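Local coordinates for protein thermospermine synthase (Medicago truncatula, PDB 6BQ6) that probably transfers an aminopropyl group from decarboxylated S-adenosylmethionine to spermidine, yielding thermospermine, which is bound in this crystal structure, at residues N104-G109 with K127-D132; I133-V138 with V159-A164. One frame throughout, in Å; residues are numbered along the deposited sequence. Where two conformers were deposited one is given.

Interaction 1: residues N104-G109 with K127-D132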
ATOM      1  N   ASN B 104      -0.333  45.407  11.445  0.50 20.97           N
ATOM      2  CA  ASN B 104       0.951  44.949  10.974  0.50 21.08           C
ATOM      3  C   ASN B 104       1.181  43.531  11.498  0.50 20.55           C
ATOM      4  O   ASN B 104       1.201  43.325  12.719  0.50 20.61           O
ATOM      5  CB  ASN B 104       2.031  45.897  11.454  0.50 22.08           C
ATOM      6  CG  ASN B 104       1.968  47.257  10.747  0.50 23.00           C
ATOM      7  OD1 ASN B 104       1.320  48.215  11.223  0.50 25.31           O
ATOM      8  ND2 ASN B 104       2.591  47.342   9.599  0.50 23.74           N
ATOM      9  N   VAL B 105       1.318  42.580  10.568  0.50 20.22           N
ATOM     10  CA  VAL B 105       1.510  41.179  10.924  0.50 19.89           C
ATOM     11  C   VAL B 105       2.711  40.536  10.252  0.50 19.18           C
ATOM     12  O   VAL B 105       3.013  40.790   9.096  0.50 19.18           O
ATOM     13  CB  VAL B 105       0.267  40.341  10.593  0.50 19.72           C
ATOM     14  CG1 VAL B 105      -0.018  40.381   9.108  0.50 20.11           C
ATOM     15  CG2 VAL B 105       0.443  38.892  11.011  0.50 20.09           C
ATOM     16  N   PHE B 106       3.385  39.677  11.002  1.00 18.64           N
ATOM     17  CA  PHE B 106       4.556  38.939  10.543  1.00 18.66           C
ATOM     18  C   PHE B 106       4.224  37.445  10.543  1.00 17.94           C
ATOM     19  O   PHE B 106       3.726  36.948  11.541  1.00 18.52           O
ATOM     20  CB  PHE B 106       5.704  39.203  11.516  1.00 19.86           C
ATOM     21  CG  PHE B 106       7.019  38.640  11.094  1.00 20.32           C
ATOM     22  CD1 PHE B 106       7.386  37.384  11.466  1.00 20.67           C
ATOM     23  CD2 PHE B 106       7.946  39.439  10.424  1.00 21.24           C
ATOM     24  CE1 PHE B 106       8.606  36.849  11.087  1.00 21.07           C
ATOM     25  CE2 PHE B 106       9.203  38.938  10.067  1.00 21.36           C
ATOM     26  CZ  PHE B 106       9.544  37.653  10.412  1.00 21.35           C
ATOM     27  N   ILE B 107       4.456  36.797   9.414  1.00 17.71           N
ATOM     28  CA  ILE B 107       4.270  35.344   9.311  1.00 18.10           C
ATOM     29  C   ILE B 107       5.633  34.645   9.389  1.00 18.68           C
ATOM     30  O   ILE B 107       6.497  34.900   8.539  1.00 18.69           O
ATOM     31  CB  ILE B 107       3.620  34.907   8.014  1.00 17.69           C
ATOM     32  CG1 ILE B 107       2.308  35.674   7.728  1.00 17.94           C
ATOM     33  CG2 ILE B 107       3.331  33.404   8.117  1.00 18.17           C
ATOM     34  CD1 ILE B 107       1.864  35.603   6.276  1.00 18.25           C
ATOM     35  N   MET B 108       5.847  33.750  10.381  1.00 18.51           N
ATOM     36  CA  MET B 108       6.966  32.847  10.356  1.00 20.11           C
ATOM     37  C   MET B 108       6.595  31.653   9.522  1.00 20.47           C
ATOM     38  O   MET B 108       5.748  30.850   9.952  1.00 19.83           O
ATOM     39  CB  MET B 108       7.340  32.400  11.781  1.00 20.97           C
ATOM     40  CG  MET B 108       7.399  33.538  12.769  1.00 22.26           C
ATOM     41  SD  MET B 108       8.196  32.976  14.283  1.00 25.91           S
ATOM     42  CE  MET B 108       7.067  31.743  14.893  1.00 24.53           C
ATOM     43  N   GLY B 109       7.176  31.542   8.335  1.00 20.30           N
ATOM     44  CA  GLY B 109       6.879  30.455   7.390  1.00 21.85           C
ATOM     45  C   GLY B 109       5.799  30.893   6.453  1.00 23.30           C
ATOM     46  O   GLY B 109       5.880  31.929   5.836  1.00 25.87           O
ATOM     47  N   LYS B 127       0.004  46.036   6.512  1.00 24.60           N
ATOM     48  CA  LYS B 127       1.213  45.331   6.068  1.00 23.86           C
ATOM     49  C   LYS B 127       1.228  43.925   6.581  1.00 22.04           C
ATOM     50  O   LYS B 127       0.916  43.675   7.765  1.00 21.52           O
ATOM     51  CB  LYS B 127       2.462  46.020   6.543  1.00 27.03           C
ATOM     52  CG  LYS B 127       3.736  45.462   5.914  1.00 30.71           C
ATOM     53  CD  LYS B 127       4.932  46.364   6.170  1.00 36.39           C
ATOM     54  CE  LYS B 127       5.679  45.917   7.419  1.00 38.08           C
ATOM     55  NZ  LYS B 127       7.086  46.353   7.399  1.00 40.65           N
ATOM     56  N   VAL B 128       1.592  43.018   5.706  1.00 21.23           N
ATOM     57  CA  VAL B 128       1.904  41.597   6.044  1.00 21.28           C
ATOM     58  C   VAL B 128       3.314  41.276   5.532  1.00 21.35           C
ATOM     59  O   VAL B 128       3.667  41.522   4.368  1.00 22.51           O
ATOM     60  CB  VAL B 128       0.930  40.606   5.397  1.00 21.31           C
ATOM     61  CG1 VAL B 128       1.319  39.154   5.683  1.00 21.22           C
ATOM     62  CG2 VAL B 128      -0.526  40.849   5.789  1.00 22.09           C
ATOM     63  N   VAL B 129       4.143  40.776   6.417  1.00 21.08           N
ATOM     64  CA  VAL B 129       5.439  40.256   6.058  1.00 21.67           C
ATOM     65  C   VAL B 129       5.413  38.754   6.143  1.00 22.20           C
ATOM     66  O   VAL B 129       5.082  38.244   7.211  1.00 22.10           O
ATOM     67  CB  VAL B 129       6.535  40.773   7.020  1.00 23.05           C
ATOM     68  CG1 VAL B 129       7.901  40.224   6.603  1.00 23.84           C
ATOM     69  CG2 VAL B 129       6.577  42.270   7.032  1.00 24.46           C
ATOM     70  N   MET B 130       5.782  38.058   5.064  1.00 21.83           N
ATOM     71  CA  MET B 130       5.834  36.598   5.007  1.00 23.83           C
ATOM     72  C   MET B 130       7.300  36.259   4.994  1.00 23.84           C
ATOM     73  O   MET B 130       7.998  36.650   4.043  1.00 22.60           O
ATOM     74  CB  MET B 130       5.169  36.035   3.770  1.00 27.35           C
ATOM     75  CG  MET B 130       5.186  34.501   3.669  1.00 30.03           C
ATOM     76  SD  MET B 130       5.050  33.898   1.956  1.00 36.99           S
ATOM     77  CE  MET B 130       3.614  34.818   1.495  1.00 33.24           C
ATOM     78  N   CYS B 131       7.766  35.611   6.067  1.00 21.66           N
ATOM     79  CA  CYS B 131       9.163  35.263   6.209  1.00 23.43           C
ATOM     80  C   CYS B 131       9.406  33.734   6.188  1.00 23.88           C
ATOM     81  O   CYS B 131       9.128  33.037   7.159  1.00 22.19           O
ATOM     82  CB  CYS B 131       9.736  35.921   7.455  1.00 23.76           C
ATOM     83  SG  CYS B 131      11.513  35.634   7.703  1.00 26.38           S
ATOM     84  N   ASP B 132       9.861  33.238   5.036  1.00 25.48           N
ATOM     85  CA  ASP B 132       9.979  31.793   4.768  1.00 27.67           C
ATOM     86  C   ASP B 132      11.390  31.539   4.348  1.00 28.04           C
ATOM     87  O   ASP B 132      11.983  32.363   3.672  1.00 27.64           O
ATOM     88  CB  ASP B 132       8.992  31.335   3.672  1.00 29.40           C
ATOM     89  CG  ASP B 132       8.792  29.802   3.631  1.00 31.44           C
ATOM     90  OD1 ASP B 132       9.703  29.012   3.219  1.00 33.36           O
ATOM     91  OD2 ASP B 132       7.696  29.353   4.041  1.00 32.46           O
TER
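Five backbone hydrogen bonds tie Asn104-Gly109 to Lys127-Asp132 as parallel neighbours, their strand axes 4.7 Å apart. Val105 and Ile107 each give N-H to one residue and receive at O from another, using Lys127 O, Val129 N, Val129 O and Cys131 N. All five are at least as straight as 159° at the hydrogen, and Ile107 N to Val129 O is 2.7 Å. The last, Gly109 N to Cys131 O, is also 2.7 Å, but its donor stands 35° out of the carbonyl plane, as the chain turns a corner at Met108.

Apolar contacts divide by face. On one, Phe106 has CG anti to its backbone N (chi1 -173°), and the ring slants across to the partner strand: CD2 lies 3.9 Å from Val129 CG1, and CZ 3.4 Å from Cys131 CB. Cys131 SG adds an oblique sulfur-aromatic contact, 5.1 Å from the Phe106 ring centroid. On the other, Ile107 CD1 meets Val128 CG1 at 3.6 Å.

Separately, Met130 CG packs 3.4 Å from the carbonyl Gly109 O. The contact ends at Asp132, an adenosine-binding residue whose OD2 lies beside Gly109.

Strands 104-107 and 127-132 are the two strands of a beta-alpha-beta unit of the Rossmann-type domain. Its helix 114-120 covers the Val105, Ile107 and Val128 face, helix 164-169 covers Phe106, Met108 and Cys131, and strand 175-181 continues the sheet beside 104-107.

Interaction 2: residues I133-V138 with V159-A164; sequences IDEEVV and VVINDA
Over one face of the Glu135 carboxylate lies CG1 of Ile161, 4.0 Å from Glu135 CD; the two side chains cross at about a right angle. The Asp134 carboxylate is met from above its plane, 37° out, by Glu136 N, which is 3.1 Å from Asp134 OD1. This bond caps the N-terminus of helix 135-144, the helix that follows strand 127-132 in the Rossmann-type fold and packs here on strand 157-161, at the sheet's edge. Asp134 OD2 is held by Ser54 and Gln57, the latter an adenosine-binding residue.

Ile161 and Ile133 carry the largest shares of the contact. Chi1 of -54° sets CG1 of Ile161 anti to its carbonyl carbon, where it meets Glu135 CB; CD1 reaches Glu135 CA at 3.8 Å, and CG2 lies 3.7 Å from Ile133 O in the loop before the helix. Ile133 in turn reaches the loop after the strand, its CD1 4.0 Å from Asp163 CA.

Asp163 and Ala164 belong to the adenosine site seen in another structure of this protein; Asp134, bonded to Gln57, is probably close to it. Asp163 is itself an N-cap, OD2 accepting from Ala166 N of helix 164-169 and OD1 forming a salt bridge with Lys193. One helical turn on from Glu135, valines meet tip to tip, Val138 CG1 standing 4.0 Å from Val159 CG1.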
ATOM      1  N   ILE B 133      11.912  30.393   4.739  1.00 27.87           N
ATOM      2  CA  ILE B 133      13.299  30.104   4.473  1.00 29.49           C
ATOM      3  C   ILE B 133      13.506  29.582   3.049  1.00 29.03           C
ATOM      4  O   ILE B 133      14.597  29.664   2.547  1.00 28.78           O
ATOM      5  CB  ILE B 133      13.869  29.171   5.535  1.00 31.92           C
ATOM      6  CG1 ILE B 133      15.370  29.384   5.622  1.00 34.91           C
ATOM      7  CG2 ILE B 133      13.443  27.720   5.294  1.00 32.78           C
ATOM      8  CD1 ILE B 133      15.963  29.031   6.967  1.00 37.96           C
ATOM      9  N   ASP B 134      12.462  29.063   2.406  1.00 28.53           N
ATOM     10  CA  ASP B 134      12.608  28.335   1.138  1.00 28.30           C
ATOM     11  C   ASP B 134      11.954  29.106   0.036  1.00 28.03           C
ATOM     12  O   ASP B 134      10.766  28.995  -0.208  1.00 27.28           O
ATOM     13  CB  ASP B 134      12.043  26.907   1.242  1.00 29.88           C
ATOM     14  CG  ASP B 134      12.437  26.031   0.062  1.00 29.69           C
ATOM     15  OD1 ASP B 134      12.971  26.556  -0.941  1.00 31.05           O
ATOM     16  OD2 ASP B 134      12.293  24.807   0.175  1.00 30.03           O
ATOM     17  N   GLU B 135      12.762  29.904  -0.663  1.00 27.67           N
ATOM     18  CA  GLU B 135      12.251  30.697  -1.754  1.00 28.28           C
ATOM     19  C   GLU B 135      11.632  29.848  -2.853  1.00 27.52           C
ATOM     20  O   GLU B 135      10.713  30.284  -3.551  1.00 27.64           O
ATOM     21  CB  GLU B 135      13.390  31.546  -2.334  1.00 31.31           C
ATOM     22  CG  GLU B 135      12.920  32.554  -3.366  1.00 34.69           C
ATOM     23  CD  GLU B 135      14.009  33.561  -3.702  1.00 39.39           C
ATOM     24  OE1 GLU B 135      15.193  33.161  -3.643  1.00 42.22           O
ATOM     25  OE2 GLU B 135      13.678  34.735  -4.019  1.00 40.84           O
ATOM     26  N   GLU B 136      12.089  28.617  -3.010  1.00 28.57           N
ATOM     27  CA  GLU B 136      11.541  27.775  -4.102  1.00 29.91           C
ATOM     28  C   GLU B 136      10.121  27.383  -3.816  1.00 27.77           C
ATOM     29  O   GLU B 136       9.308  27.337  -4.727  1.00 28.23           O
ATOM     30  CB  GLU B 136      12.434  26.574  -4.364  1.00 33.62           C
ATOM     31  CG  GLU B 136      13.696  27.027  -5.107  1.00 38.78           C
ATOM     32  CD  GLU B 136      14.535  25.886  -5.636  1.00 42.63           C
ATOM     33  OE1 GLU B 136      13.943  24.864  -6.021  1.00 44.24           O
ATOM     34  OE2 GLU B 136      15.792  26.031  -5.655  1.00 47.77           O
ATOM     35  N   VAL B 137       9.775  27.210  -2.545  1.00 26.79           N
ATOM     36  CA  VAL B 137       8.371  26.919  -2.181  1.00 25.47           C
ATOM     37  C   VAL B 137       7.509  28.151  -2.480  1.00 24.18           C
ATOM     38  O   VAL B 137       6.445  28.038  -3.056  1.00 23.02           O
ATOM     39  CB  VAL B 137       8.232  26.504  -0.717  1.00 27.36           C
ATOM     40  CG1 VAL B 137       6.747  26.480  -0.284  1.00 28.96           C
ATOM     41  CG2 VAL B 137       8.893  25.149  -0.485  1.00 29.67           C
ATOM     42  N   VAL B 138       7.979  29.339  -2.098  1.00 23.03           N
ATOM     43  CA  VAL B 138       7.220  30.570  -2.334  1.00 24.48           C
ATOM     44  C   VAL B 138       6.975  30.735  -3.811  1.00 24.83           C
ATOM     45  O   VAL B 138       5.856  31.014  -4.249  1.00 24.37           O
ATOM     46  CB  VAL B 138       7.952  31.817  -1.799  1.00 25.64           C
ATOM     47  CG1 VAL B 138       7.227  33.087  -2.204  1.00 26.90           C
ATOM     48  CG2 VAL B 138       8.018  31.698  -0.291  1.00 26.14           C
ATOM     49  N   VAL B 159       7.404  39.732   0.923  1.00 24.51           N
ATOM     50  CA  VAL B 159       7.996  38.419   1.083  1.00 23.94           C
ATOM     51  C   VAL B 159       9.475  38.632   1.421  1.00 24.62           C
ATOM     52  O   VAL B 159      10.192  39.357   0.736  1.00 22.81           O
ATOM     53  CB  VAL B 159       7.811  37.582  -0.202  1.00 25.39           C
ATOM     54  CG1 VAL B 159       8.536  36.246  -0.067  1.00 25.17           C
ATOM     55  CG2 VAL B 159       6.350  37.394  -0.521  1.00 26.44           C
ATOM     56  N   VAL B 160       9.916  38.024   2.515  1.00 24.37           N
ATOM     57  CA  VAL B 160      11.304  38.038   2.937  1.00 25.48           C
ATOM     58  C   VAL B 160      11.762  36.603   2.987  1.00 26.34           C
ATOM     59  O   VAL B 160      11.061  35.747   3.528  1.00 25.57           O
ATOM     60  CB  VAL B 160      11.487  38.684   4.314  1.00 27.81           C
ATOM     61  CG1 VAL B 160      12.921  38.520   4.805  1.00 28.64           C
ATOM     62  CG2 VAL B 160      11.130  40.161   4.275  1.00 29.24           C
ATOM     63  N   ILE B 161      12.909  36.326   2.391  1.00 26.33           N
ATOM     64  CA  ILE B 161      13.498  34.995   2.437  1.00 26.29           C
ATOM     65  C   ILE B 161      14.570  34.988   3.510  1.00 26.91           C
ATOM     66  O   ILE B 161      15.653  35.531   3.330  1.00 27.64           O
ATOM     67  CB  ILE B 161      14.082  34.562   1.073  1.00 26.92           C
ATOM     68  CG1 ILE B 161      13.002  34.693  -0.044  1.00 26.46           C
ATOM     69  CG2 ILE B 161      14.593  33.122   1.203  1.00 28.21           C
ATOM     70  CD1 ILE B 161      11.731  33.887   0.175  1.00 25.65           C
ATOM     71  N   ASN B 162      14.244  34.390   4.656  1.00 26.28           N
ATOM     72  CA  ASN B 162      15.138  34.373   5.808  1.00 26.83           C
ATOM     73  C   ASN B 162      14.615  33.419   6.828  1.00 27.49           C
ATOM     74  O   ASN B 162      13.444  32.972   6.782  1.00 26.44           O
ATOM     75  CB  ASN B 162      15.319  35.812   6.387  1.00 27.14           C
ATOM     76  CG  ASN B 162      16.633  36.024   7.157  1.00 29.18           C
ATOM     77  OD1 ASN B 162      17.519  35.159   7.173  1.00 30.72           O
ATOM     78  ND2 ASN B 162      16.755  37.186   7.815  1.00 28.02           N
ATOM     79  N   ASP B 163      15.515  33.064   7.730  1.00 28.85           N
ATOM     80  CA  ASP B 163      15.176  32.443   8.999  1.00 30.82           C
ATOM     81  C   ASP B 163      14.391  33.471   9.808  1.00 28.47           C
ATOM     82  O   ASP B 163      14.850  34.587   9.946  1.00 26.47           O
ATOM     83  CB  ASP B 163      16.465  32.139   9.740  1.00 35.46           C
ATOM     84  CG  ASP B 163      16.213  31.548  11.086  1.00 39.08           C
ATOM     85  OD1 ASP B 163      15.911  30.350  11.148  1.00 47.73           O
ATOM     86  OD2 ASP B 163      16.311  32.269  12.091  1.00 41.44           O
ATOM     87  N   ALA B 164      13.229  33.099  10.333  1.00 27.48           N
ATOM     88  CA  ALA B 164      12.374  34.044  11.059  1.00 26.22           C
ATOM     89  C   ALA B 164      13.038  34.590  12.336  1.00 25.57           C
ATOM     90  O   ALA B 164      12.814  35.746  12.683  1.00 24.42           O
ATOM     91  CB  ALA B 164      11.016  33.415  11.380  1.00 28.03           C
TER

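Interaction 1 is buried and interaction 2 lies at the surface, their centres 10 Å apart, and strand 127-132 joins them. It pairs with 104-109 on one side and with strand 157-161 on the other, where Met130 O probably accepts from Val160 N at 2.8 Å. The chain then runs directly from Asp132 into Ile133. Their chemistry follows position: the inner contact is a backbone ladder with apolar faces, burying 568 Å², whereas the outer one buries 316 Å² by van der Waals contact, largely of aliphatic side chains, with one aspartate cap inside a segment and a second reaching just past the other. Both reach adenosine-binding residues, Asp132 and then Asp163 and Ala164.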